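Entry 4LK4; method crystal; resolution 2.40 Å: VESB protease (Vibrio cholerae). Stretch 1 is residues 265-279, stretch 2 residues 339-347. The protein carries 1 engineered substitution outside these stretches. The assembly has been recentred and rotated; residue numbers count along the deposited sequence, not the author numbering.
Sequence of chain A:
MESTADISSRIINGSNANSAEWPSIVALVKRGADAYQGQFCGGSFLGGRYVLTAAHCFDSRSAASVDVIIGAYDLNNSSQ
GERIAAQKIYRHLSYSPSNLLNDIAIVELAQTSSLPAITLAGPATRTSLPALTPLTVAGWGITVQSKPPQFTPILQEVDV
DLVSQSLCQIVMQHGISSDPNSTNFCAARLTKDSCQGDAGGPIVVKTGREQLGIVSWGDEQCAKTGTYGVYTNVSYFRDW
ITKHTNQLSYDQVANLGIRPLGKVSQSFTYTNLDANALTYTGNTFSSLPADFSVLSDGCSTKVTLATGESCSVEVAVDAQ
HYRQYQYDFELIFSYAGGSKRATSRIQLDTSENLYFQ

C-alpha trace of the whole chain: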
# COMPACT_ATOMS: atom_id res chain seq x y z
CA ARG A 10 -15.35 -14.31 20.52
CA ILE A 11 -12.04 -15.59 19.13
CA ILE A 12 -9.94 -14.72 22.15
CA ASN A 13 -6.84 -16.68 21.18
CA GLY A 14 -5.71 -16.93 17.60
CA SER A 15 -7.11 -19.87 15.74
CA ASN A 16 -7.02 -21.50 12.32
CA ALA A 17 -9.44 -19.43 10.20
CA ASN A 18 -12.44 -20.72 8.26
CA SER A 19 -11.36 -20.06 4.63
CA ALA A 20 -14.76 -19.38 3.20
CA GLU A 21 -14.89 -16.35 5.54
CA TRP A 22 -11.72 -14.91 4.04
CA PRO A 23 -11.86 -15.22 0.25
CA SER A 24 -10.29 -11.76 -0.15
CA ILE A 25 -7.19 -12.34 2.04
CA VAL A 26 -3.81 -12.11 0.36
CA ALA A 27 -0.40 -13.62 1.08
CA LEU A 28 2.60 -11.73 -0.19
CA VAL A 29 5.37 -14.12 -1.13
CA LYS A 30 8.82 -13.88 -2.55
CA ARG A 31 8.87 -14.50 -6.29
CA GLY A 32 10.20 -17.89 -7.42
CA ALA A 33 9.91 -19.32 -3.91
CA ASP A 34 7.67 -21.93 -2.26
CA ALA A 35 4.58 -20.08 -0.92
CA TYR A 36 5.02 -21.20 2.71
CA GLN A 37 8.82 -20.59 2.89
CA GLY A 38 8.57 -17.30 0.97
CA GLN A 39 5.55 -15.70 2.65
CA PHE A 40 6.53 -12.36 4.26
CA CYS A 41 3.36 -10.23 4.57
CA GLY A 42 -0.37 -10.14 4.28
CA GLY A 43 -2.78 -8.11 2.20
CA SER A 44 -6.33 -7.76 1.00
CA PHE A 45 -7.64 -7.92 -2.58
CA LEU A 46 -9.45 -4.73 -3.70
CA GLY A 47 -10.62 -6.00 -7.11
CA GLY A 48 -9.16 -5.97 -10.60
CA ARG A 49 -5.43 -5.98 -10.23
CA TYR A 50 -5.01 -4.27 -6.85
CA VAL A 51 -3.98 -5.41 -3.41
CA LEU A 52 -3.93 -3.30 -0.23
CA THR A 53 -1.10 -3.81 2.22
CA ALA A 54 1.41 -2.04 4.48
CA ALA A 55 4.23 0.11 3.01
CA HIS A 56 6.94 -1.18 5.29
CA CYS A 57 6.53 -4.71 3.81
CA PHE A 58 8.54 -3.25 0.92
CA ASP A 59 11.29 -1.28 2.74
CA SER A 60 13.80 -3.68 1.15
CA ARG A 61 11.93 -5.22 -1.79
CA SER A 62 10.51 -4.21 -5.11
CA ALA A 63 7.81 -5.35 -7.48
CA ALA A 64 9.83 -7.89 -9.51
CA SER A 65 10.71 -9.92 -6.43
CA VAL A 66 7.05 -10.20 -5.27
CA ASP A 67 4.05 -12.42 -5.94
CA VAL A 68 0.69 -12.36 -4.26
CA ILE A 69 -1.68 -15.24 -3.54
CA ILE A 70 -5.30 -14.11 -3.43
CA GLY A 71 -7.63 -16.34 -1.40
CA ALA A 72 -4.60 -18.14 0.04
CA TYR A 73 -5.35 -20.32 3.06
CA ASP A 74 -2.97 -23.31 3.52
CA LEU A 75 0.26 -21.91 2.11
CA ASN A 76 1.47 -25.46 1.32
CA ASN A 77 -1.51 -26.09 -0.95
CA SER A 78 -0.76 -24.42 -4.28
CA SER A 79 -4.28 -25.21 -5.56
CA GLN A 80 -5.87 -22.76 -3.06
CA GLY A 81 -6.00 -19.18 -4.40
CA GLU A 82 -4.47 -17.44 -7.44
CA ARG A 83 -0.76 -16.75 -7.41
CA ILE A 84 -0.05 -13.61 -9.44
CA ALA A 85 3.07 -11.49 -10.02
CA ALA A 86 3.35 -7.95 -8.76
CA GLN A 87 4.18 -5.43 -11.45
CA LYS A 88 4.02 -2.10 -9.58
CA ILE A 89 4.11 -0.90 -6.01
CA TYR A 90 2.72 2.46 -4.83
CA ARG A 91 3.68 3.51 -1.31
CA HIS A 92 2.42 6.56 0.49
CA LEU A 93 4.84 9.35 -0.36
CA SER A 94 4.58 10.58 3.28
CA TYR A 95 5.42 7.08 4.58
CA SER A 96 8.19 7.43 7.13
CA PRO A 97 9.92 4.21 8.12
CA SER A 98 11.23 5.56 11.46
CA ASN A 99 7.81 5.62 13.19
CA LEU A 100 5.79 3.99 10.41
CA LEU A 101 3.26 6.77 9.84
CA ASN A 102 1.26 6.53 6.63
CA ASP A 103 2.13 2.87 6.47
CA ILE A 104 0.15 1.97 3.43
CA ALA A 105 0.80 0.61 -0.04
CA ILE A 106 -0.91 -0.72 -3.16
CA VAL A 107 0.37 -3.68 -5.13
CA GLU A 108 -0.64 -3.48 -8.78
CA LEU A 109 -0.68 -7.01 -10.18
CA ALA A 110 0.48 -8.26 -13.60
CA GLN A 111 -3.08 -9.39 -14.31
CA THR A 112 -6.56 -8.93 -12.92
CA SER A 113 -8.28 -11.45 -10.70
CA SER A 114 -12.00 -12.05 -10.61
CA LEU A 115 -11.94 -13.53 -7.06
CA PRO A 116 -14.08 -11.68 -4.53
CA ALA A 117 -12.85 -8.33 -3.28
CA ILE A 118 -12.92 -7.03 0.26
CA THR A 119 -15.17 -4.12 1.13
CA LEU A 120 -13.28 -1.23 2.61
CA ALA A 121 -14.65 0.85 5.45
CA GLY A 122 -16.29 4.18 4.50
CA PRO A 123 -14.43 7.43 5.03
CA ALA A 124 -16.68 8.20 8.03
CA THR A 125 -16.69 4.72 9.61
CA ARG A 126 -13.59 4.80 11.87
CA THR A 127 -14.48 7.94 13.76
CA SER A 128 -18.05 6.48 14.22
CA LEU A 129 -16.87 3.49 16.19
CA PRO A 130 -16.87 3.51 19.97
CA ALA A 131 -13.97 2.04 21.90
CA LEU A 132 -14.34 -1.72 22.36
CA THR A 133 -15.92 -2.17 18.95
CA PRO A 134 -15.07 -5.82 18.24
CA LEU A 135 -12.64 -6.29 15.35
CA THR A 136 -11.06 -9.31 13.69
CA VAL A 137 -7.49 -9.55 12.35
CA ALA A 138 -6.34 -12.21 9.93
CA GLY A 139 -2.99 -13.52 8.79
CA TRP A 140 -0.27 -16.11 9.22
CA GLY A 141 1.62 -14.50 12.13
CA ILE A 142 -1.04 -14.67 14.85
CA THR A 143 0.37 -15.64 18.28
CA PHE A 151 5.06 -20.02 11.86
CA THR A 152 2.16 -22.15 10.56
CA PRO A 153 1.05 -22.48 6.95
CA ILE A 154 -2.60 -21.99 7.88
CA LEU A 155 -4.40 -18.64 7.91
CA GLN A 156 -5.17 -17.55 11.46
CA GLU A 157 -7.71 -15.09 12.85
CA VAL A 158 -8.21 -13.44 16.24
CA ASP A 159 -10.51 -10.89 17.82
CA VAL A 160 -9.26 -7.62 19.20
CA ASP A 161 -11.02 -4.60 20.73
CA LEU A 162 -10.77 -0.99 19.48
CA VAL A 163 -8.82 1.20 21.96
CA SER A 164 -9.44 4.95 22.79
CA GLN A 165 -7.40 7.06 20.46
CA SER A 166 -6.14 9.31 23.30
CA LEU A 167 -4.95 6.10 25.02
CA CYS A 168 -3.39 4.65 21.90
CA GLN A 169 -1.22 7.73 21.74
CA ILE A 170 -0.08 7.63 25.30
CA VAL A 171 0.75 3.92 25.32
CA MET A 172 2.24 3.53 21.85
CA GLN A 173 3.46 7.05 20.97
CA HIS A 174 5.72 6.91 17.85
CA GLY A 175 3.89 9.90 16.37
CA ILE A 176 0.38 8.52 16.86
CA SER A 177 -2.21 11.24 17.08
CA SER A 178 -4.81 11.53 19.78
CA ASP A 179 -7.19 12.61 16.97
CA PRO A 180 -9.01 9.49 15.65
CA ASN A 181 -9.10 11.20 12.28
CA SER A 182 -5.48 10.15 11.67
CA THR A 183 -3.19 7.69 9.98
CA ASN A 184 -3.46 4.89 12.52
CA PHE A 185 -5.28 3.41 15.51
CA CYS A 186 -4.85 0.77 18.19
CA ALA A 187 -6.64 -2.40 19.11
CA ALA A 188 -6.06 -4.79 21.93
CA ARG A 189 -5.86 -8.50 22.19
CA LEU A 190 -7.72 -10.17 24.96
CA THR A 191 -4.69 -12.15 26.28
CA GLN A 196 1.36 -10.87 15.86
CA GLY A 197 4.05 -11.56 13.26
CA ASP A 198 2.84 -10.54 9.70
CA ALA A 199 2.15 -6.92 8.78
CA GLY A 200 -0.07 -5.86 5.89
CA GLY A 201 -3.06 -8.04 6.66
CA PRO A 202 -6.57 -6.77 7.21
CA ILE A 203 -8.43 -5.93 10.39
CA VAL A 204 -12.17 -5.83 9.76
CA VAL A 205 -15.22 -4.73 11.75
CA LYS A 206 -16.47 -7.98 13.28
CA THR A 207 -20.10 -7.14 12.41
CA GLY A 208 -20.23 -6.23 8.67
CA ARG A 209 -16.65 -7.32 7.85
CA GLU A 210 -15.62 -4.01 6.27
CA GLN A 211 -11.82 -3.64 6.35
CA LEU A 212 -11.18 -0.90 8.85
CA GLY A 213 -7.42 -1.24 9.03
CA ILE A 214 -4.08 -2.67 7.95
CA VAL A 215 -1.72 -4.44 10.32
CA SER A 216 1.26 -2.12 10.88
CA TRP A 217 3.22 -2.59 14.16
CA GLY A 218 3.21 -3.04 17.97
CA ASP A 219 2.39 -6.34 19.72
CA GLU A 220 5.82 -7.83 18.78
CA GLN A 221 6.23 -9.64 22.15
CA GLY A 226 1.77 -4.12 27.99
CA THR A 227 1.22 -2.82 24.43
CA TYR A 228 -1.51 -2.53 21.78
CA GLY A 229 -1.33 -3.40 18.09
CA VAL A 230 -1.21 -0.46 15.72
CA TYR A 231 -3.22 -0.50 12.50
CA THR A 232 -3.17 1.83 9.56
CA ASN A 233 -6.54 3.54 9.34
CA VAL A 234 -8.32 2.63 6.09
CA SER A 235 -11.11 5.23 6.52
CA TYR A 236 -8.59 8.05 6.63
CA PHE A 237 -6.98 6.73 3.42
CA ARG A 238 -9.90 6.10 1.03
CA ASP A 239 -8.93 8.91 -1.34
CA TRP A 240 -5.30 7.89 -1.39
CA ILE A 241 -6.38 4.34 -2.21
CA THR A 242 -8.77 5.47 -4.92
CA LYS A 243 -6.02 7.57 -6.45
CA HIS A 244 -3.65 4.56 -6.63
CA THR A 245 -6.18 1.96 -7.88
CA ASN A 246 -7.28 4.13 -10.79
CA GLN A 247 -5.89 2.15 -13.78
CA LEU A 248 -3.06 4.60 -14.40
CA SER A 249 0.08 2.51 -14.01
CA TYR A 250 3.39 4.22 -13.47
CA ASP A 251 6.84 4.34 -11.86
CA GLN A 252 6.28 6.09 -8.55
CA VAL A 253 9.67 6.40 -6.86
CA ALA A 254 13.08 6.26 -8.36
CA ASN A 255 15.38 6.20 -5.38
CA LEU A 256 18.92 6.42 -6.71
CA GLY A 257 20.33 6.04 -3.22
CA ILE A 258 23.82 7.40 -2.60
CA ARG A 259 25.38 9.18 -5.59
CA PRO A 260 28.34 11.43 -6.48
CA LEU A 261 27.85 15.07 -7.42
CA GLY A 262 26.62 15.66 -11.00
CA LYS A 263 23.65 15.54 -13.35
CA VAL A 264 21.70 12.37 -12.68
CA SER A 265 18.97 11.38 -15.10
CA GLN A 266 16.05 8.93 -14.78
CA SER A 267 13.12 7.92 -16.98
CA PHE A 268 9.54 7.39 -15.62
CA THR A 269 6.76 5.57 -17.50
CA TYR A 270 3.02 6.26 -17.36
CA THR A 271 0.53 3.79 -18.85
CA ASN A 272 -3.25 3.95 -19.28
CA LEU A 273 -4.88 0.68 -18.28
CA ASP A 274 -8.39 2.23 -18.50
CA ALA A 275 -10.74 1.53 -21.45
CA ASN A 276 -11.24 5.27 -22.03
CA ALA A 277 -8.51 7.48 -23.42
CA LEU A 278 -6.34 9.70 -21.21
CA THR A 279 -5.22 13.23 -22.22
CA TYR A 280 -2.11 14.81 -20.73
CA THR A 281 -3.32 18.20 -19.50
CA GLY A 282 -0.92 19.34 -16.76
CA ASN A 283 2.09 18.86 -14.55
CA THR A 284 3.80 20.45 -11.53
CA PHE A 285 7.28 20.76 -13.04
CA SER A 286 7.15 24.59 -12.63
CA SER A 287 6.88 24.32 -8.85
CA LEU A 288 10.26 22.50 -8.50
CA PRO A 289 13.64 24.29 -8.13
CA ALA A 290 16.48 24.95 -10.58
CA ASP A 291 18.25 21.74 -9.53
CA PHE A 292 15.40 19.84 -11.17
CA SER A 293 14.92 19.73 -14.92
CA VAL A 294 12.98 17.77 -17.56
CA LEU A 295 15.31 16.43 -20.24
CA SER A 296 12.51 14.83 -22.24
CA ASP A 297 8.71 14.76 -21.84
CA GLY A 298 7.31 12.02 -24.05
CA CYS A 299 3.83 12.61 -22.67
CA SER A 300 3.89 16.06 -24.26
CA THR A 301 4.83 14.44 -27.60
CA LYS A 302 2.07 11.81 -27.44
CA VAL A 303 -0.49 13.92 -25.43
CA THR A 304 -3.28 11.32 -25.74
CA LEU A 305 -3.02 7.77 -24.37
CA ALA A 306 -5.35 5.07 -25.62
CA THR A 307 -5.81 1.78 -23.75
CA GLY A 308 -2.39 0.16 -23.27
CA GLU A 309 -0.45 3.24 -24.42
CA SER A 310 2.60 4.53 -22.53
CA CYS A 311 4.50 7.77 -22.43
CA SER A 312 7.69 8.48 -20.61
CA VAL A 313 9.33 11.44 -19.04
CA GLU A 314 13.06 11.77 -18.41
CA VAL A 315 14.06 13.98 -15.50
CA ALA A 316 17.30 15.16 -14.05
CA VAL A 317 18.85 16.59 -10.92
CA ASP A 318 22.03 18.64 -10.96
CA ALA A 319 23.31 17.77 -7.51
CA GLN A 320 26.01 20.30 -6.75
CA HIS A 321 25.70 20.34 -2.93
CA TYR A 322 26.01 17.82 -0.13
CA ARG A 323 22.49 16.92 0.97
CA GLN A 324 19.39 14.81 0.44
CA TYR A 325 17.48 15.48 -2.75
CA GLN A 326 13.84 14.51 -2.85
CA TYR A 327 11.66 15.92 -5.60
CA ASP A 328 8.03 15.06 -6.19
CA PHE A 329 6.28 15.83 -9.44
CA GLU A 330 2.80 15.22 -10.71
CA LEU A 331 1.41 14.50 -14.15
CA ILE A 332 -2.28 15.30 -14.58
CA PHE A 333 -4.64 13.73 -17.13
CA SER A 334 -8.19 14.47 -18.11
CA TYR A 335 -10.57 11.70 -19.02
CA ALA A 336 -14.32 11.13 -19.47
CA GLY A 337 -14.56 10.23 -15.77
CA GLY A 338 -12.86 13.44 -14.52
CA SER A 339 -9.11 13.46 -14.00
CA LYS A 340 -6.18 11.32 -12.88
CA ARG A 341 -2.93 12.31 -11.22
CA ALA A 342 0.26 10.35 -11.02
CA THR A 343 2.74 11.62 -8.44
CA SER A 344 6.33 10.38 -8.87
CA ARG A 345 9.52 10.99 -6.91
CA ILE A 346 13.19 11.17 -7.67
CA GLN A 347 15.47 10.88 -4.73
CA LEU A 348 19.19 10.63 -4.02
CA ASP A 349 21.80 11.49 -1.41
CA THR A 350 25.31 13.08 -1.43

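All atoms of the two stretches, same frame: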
# COMPACT_ATOMS: atom_id res chain seq x y z
N SER A 265 20.14 11.45 -14.26
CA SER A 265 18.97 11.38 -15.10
C SER A 265 18.19 10.09 -14.79
O SER A 265 18.75 9.10 -14.34
CB SER A 265 19.42 11.41 -16.57
OG SER A 265 18.33 11.26 -17.46
N GLN A 266 16.89 10.11 -15.06
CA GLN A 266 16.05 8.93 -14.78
C GLN A 266 14.72 9.01 -15.53
O GLN A 266 14.02 9.97 -15.41
CB GLN A 266 15.79 8.81 -13.28
CG GLN A 266 14.92 7.64 -12.89
CD GLN A 266 15.59 6.32 -13.20
OE1 GLN A 266 16.75 6.12 -12.84
NE2 GLN A 266 14.89 5.43 -13.88
N SER A 267 14.40 7.99 -16.29
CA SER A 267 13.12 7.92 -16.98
C SER A 267 11.97 7.37 -16.07
O SER A 267 12.20 6.57 -15.17
CB SER A 267 13.31 7.02 -18.21
OG SER A 267 12.12 6.96 -18.96
N PHE A 268 10.74 7.84 -16.33
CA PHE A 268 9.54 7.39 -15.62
C PHE A 268 8.44 7.08 -16.64
O PHE A 268 8.19 7.90 -17.51
CB PHE A 268 9.01 8.48 -14.70
CG PHE A 268 9.83 8.71 -13.49
CD1 PHE A 268 10.96 9.46 -13.55
CD2 PHE A 268 9.46 8.20 -12.27
CE1 PHE A 268 11.72 9.70 -12.43
CE2 PHE A 268 10.21 8.43 -11.14
CZ PHE A 268 11.34 9.20 -11.22
N THR A 269 7.78 5.94 -16.51
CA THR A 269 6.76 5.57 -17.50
C THR A 269 5.36 5.53 -16.91
O THR A 269 5.15 5.07 -15.78
CB THR A 269 7.11 4.25 -18.18
OG1 THR A 269 8.39 4.40 -18.81
CG2 THR A 269 6.08 3.87 -19.23
N TYR A 270 4.43 6.05 -17.71
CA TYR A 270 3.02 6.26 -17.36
C TYR A 270 2.19 5.53 -18.41
O TYR A 270 2.38 5.74 -19.62
CB TYR A 270 2.70 7.77 -17.33
CG TYR A 270 3.59 8.47 -16.34
CD1 TYR A 270 4.85 8.94 -16.71
CD2 TYR A 270 3.21 8.59 -15.01
CE1 TYR A 270 5.71 9.53 -15.78
CE2 TYR A 270 4.05 9.18 -14.08
CZ TYR A 270 5.30 9.64 -14.47
OH TYR A 270 6.15 10.20 -13.54
N THR A 271 1.28 4.67 -17.97
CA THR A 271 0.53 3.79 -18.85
C THR A 271 -0.96 3.78 -18.49
O THR A 271 -1.32 3.58 -17.32
CB THR A 271 1.05 2.36 -18.72
OG1 THR A 271 2.47 2.37 -18.82
CG2 THR A 271 0.46 1.48 -19.80
N ASN A 272 -1.81 3.97 -19.49
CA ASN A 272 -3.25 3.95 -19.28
C ASN A 272 -3.80 2.54 -19.40
O ASN A 272 -3.85 1.99 -20.51
CB ASN A 272 -3.93 4.83 -20.31
CG ASN A 272 -5.44 4.83 -20.19
OD1 ASN A 272 -5.98 4.71 -19.09
ND2 ASN A 272 -6.12 4.99 -21.32
N LEU A 273 -4.22 1.96 -18.28
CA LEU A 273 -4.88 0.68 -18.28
C LEU A 273 -6.40 0.79 -18.37
O LEU A 273 -7.08 -0.24 -18.39
CB LEU A 273 -4.50 -0.12 -17.03
CG LEU A 273 -3.00 -0.37 -16.82
CD1 LEU A 273 -2.74 -1.13 -15.54
CD2 LEU A 273 -2.41 -1.12 -18.00
N ASP A 274 -6.94 2.01 -18.42
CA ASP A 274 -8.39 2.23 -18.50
C ASP A 274 -8.89 2.10 -19.94
O ASP A 274 -8.13 2.34 -20.89
CB ASP A 274 -8.78 3.60 -17.91
CG ASP A 274 -10.21 3.64 -17.29
OD1 ASP A 274 -11.14 2.96 -17.80
OD2 ASP A 274 -10.41 4.37 -16.29
N ALA A 275 -10.16 1.73 -20.11
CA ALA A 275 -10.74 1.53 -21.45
C ALA A 275 -10.93 2.86 -22.19
O ALA A 275 -10.86 2.90 -23.44
CB ALA A 275 -12.06 0.76 -21.34
N ASN A 276 -11.15 3.94 -21.43
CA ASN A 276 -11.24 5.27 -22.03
C ASN A 276 -9.91 5.98 -22.13
O ASN A 276 -9.04 5.81 -21.29
CB ASN A 276 -12.20 6.14 -21.23
CG ASN A 276 -13.64 5.87 -21.59
OD1 ASN A 276 -14.00 5.87 -22.78
ND2 ASN A 276 -14.46 5.63 -20.58
N ALA A 277 -9.77 6.79 -23.16
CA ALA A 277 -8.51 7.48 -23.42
C ALA A 277 -8.18 8.52 -22.35
O ALA A 277 -9.06 9.13 -21.75
CB ALA A 277 -8.57 8.15 -24.79
N LEU A 278 -6.88 8.73 -22.16
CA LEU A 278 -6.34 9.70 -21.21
C LEU A 278 -5.72 10.84 -22.00
O LEU A 278 -5.10 10.59 -23.03
CB LEU A 278 -5.24 9.03 -20.40
CG LEU A 278 -5.37 9.03 -18.90
CD1 LEU A 278 -6.58 8.22 -18.48
CD2 LEU A 278 -4.09 8.47 -18.32
N THR A 279 -5.87 12.09 -21.54
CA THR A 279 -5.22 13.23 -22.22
C THR A 279 -4.35 13.99 -21.24
O THR A 279 -4.83 14.49 -20.23
CB THR A 279 -6.24 14.21 -22.84
OG1 THR A 279 -7.10 13.52 -23.75
CG2 THR A 279 -5.52 15.33 -23.59
N SER A 339 -10.54 13.33 -13.81
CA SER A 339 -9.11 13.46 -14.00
C SER A 339 -8.34 12.47 -13.16
O SER A 339 -8.87 11.96 -12.21
CB SER A 339 -8.64 14.87 -13.67
OG SER A 339 -8.85 15.22 -12.33
N LYS A 340 -7.10 12.22 -13.57
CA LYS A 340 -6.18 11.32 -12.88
C LYS A 340 -4.84 11.99 -12.69
O LYS A 340 -4.39 12.78 -13.55
CB LYS A 340 -5.99 10.05 -13.70
CG LYS A 340 -7.29 9.30 -13.87
CD LYS A 340 -7.06 7.95 -14.51
CE LYS A 340 -8.39 7.27 -14.77
NZ LYS A 340 -8.17 5.91 -15.33
N ARG A 341 -4.21 11.71 -11.56
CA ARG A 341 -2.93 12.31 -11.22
C ARG A 341 -2.00 11.19 -10.86
O ARG A 341 -2.35 10.33 -10.06
CB ARG A 341 -3.08 13.27 -10.04
CG ARG A 341 -3.92 14.51 -10.35
CD ARG A 341 -4.15 15.40 -9.13
NE ARG A 341 -4.96 16.58 -9.43
CZ ARG A 341 -4.48 17.81 -9.67
NH1 ARG A 341 -3.18 18.08 -9.66
NH2 ARG A 341 -5.33 18.79 -9.92
N ALA A 342 -0.82 11.19 -11.44
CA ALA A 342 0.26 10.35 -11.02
C ALA A 342 1.30 11.26 -10.39
O ALA A 342 1.74 12.25 -11.01
CB ALA A 342 0.86 9.63 -12.20
N THR A 343 1.70 10.90 -9.18
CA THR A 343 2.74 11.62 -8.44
C THR A 343 3.95 10.71 -8.31
O THR A 343 3.88 9.65 -7.70
CB THR A 343 2.19 12.04 -7.06
OG1 THR A 343 0.97 12.75 -7.26
CG2 THR A 343 3.11 12.94 -6.34
N SER A 344 5.07 11.13 -8.91
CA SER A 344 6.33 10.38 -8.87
C SER A 344 7.37 11.13 -8.06
O SER A 344 7.16 12.28 -7.71
CB SER A 344 6.85 10.18 -10.27
OG SER A 344 5.94 9.42 -11.04
N ARG A 345 8.49 10.46 -7.78
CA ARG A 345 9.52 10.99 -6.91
C ARG A 345 10.88 10.55 -7.39
O ARG A 345 11.07 9.41 -7.75
CB ARG A 345 9.34 10.50 -5.49
CG ARG A 345 10.56 10.69 -4.61
CD ARG A 345 10.29 10.34 -3.15
NE ARG A 345 9.38 11.31 -2.57
CZ ARG A 345 8.72 11.15 -1.43
NH1 ARG A 345 8.87 10.04 -0.68
NH2 ARG A 345 7.88 12.11 -1.02
N ILE A 346 11.82 11.47 -7.42
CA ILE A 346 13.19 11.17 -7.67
C ILE A 346 13.95 11.57 -6.42
O ILE A 346 13.74 12.64 -5.86
CB ILE A 346 13.73 11.89 -8.91
CG1 ILE A 346 15.14 11.42 -9.22
CG2 ILE A 346 13.73 13.41 -8.74
CD1 ILE A 346 15.55 11.76 -10.62
N GLN A 347 14.82 10.71 -5.99
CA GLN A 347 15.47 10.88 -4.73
C GLN A 347 16.88 10.34 -4.83
O GLN A 347 17.12 9.35 -5.52
CB GLN A 347 14.72 10.09 -3.67
CG GLN A 347 15.33 10.17 -2.29
CD GLN A 347 14.41 9.63 -1.20
OE1 GLN A 347 13.22 9.36 -1.43
NE2 GLN A 347 14.96 9.46 -0.01

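Two strands that face each other across a layer of side chains, rather than sitting side by side in one sheet, must be joined by what projects between them. The pairing of residues 265-279 with residues 339-347 in VESB protease is a compact example. Strand 265-272 and strand 339-347 run nearly antiparallel, at 161°, and their axes come no closer than 9.3 Å. Matched CA atoms lie about 8 Å apart, too far for backbone hydrogen bonds, so the contact is built from alternate residues: Gln-266, Phe-268 and Tyr-270 point toward Ile-346, Ser-344 and Ala-342, while Ser-267, Thr-269 and Thr-271 stay out of reach. About 400 Å² is buried in total, and three residues, Lys-340, Phe-268 and Tyr-270, cover the most surface.

Lys-340 shows how a charged residue can serve a buried position. Its chi1 is m and the remaining torsions are all t, so the chain is fully extended beyond CB and carries the ammonium group to the loop that follows the first strand. There Lys-340 NZ donates a hydrogen bond to Asp-274 OD2 at 2.9 Å, within a salt bridge that pairs the two charges. The methylene portion does apolar work along the way: Lys-340 CD packs against Leu-278 CD1 at 4.0 Å. The CA-to-CB bond of Leu-278 points sideways to the other stretch, but the end of the side chain comes nearer. The loop is also held by side-chain hydrogen bonds of its own. Asn-272 OD1 accepts a hydrogen bond from Asp-274 N at 2.9 Å, and Asn-272 ND2 donates one to Asn-276 O at 3.0 Å; a single amide, with both a donor and an acceptor, thus ties two points of the turn together.

Phe-268 supplies a hydrophobic contact. With chi1 m, its buried ring reaches across so that Phe-268 CZ lies 4.3 Å from Ile-346 CB and 3.5 Å from Arg-345 O, both at the ring edge. The CA-to-CB bond of Arg-345 points away, and the closest atom to the ring is its backbone O. Nearer the root of the ring, Phe-268 CD2 approaches Ser-344 CB at 3.8 Å. Ile-346 extends the apolar patch toward Gln-266, whose CB meets Ile-346 CD1 at 4.0 Å; the polar end of the glutamine leads away, and Gln-266 NE2 donates to Ser-267 O at 3.2 Å.

Tyr-270 combines the two modes. Its ring, also m, presents its edge to the small Ala-342, with Tyr-270 CE2 3.7 Å from Ala-342 CB. The ring runs obliquely along the opposing strand, with the methyl of Ala-342 beside its edge. At the ring's tip, Tyr-270 OH donates a short hydrogen bond to Ser-344 OG, 2.6 Å away, so that a buried phenol finds a polar partner; the serine hydroxyl is also hydrogen-bonded elsewhere in the structure. The general lesson is that strands too far apart for backbone pairing can be joined by side chains alone: two aromatic rings, an extended lysine, and two polar contacts, one a salt bridge to the adjoining loop.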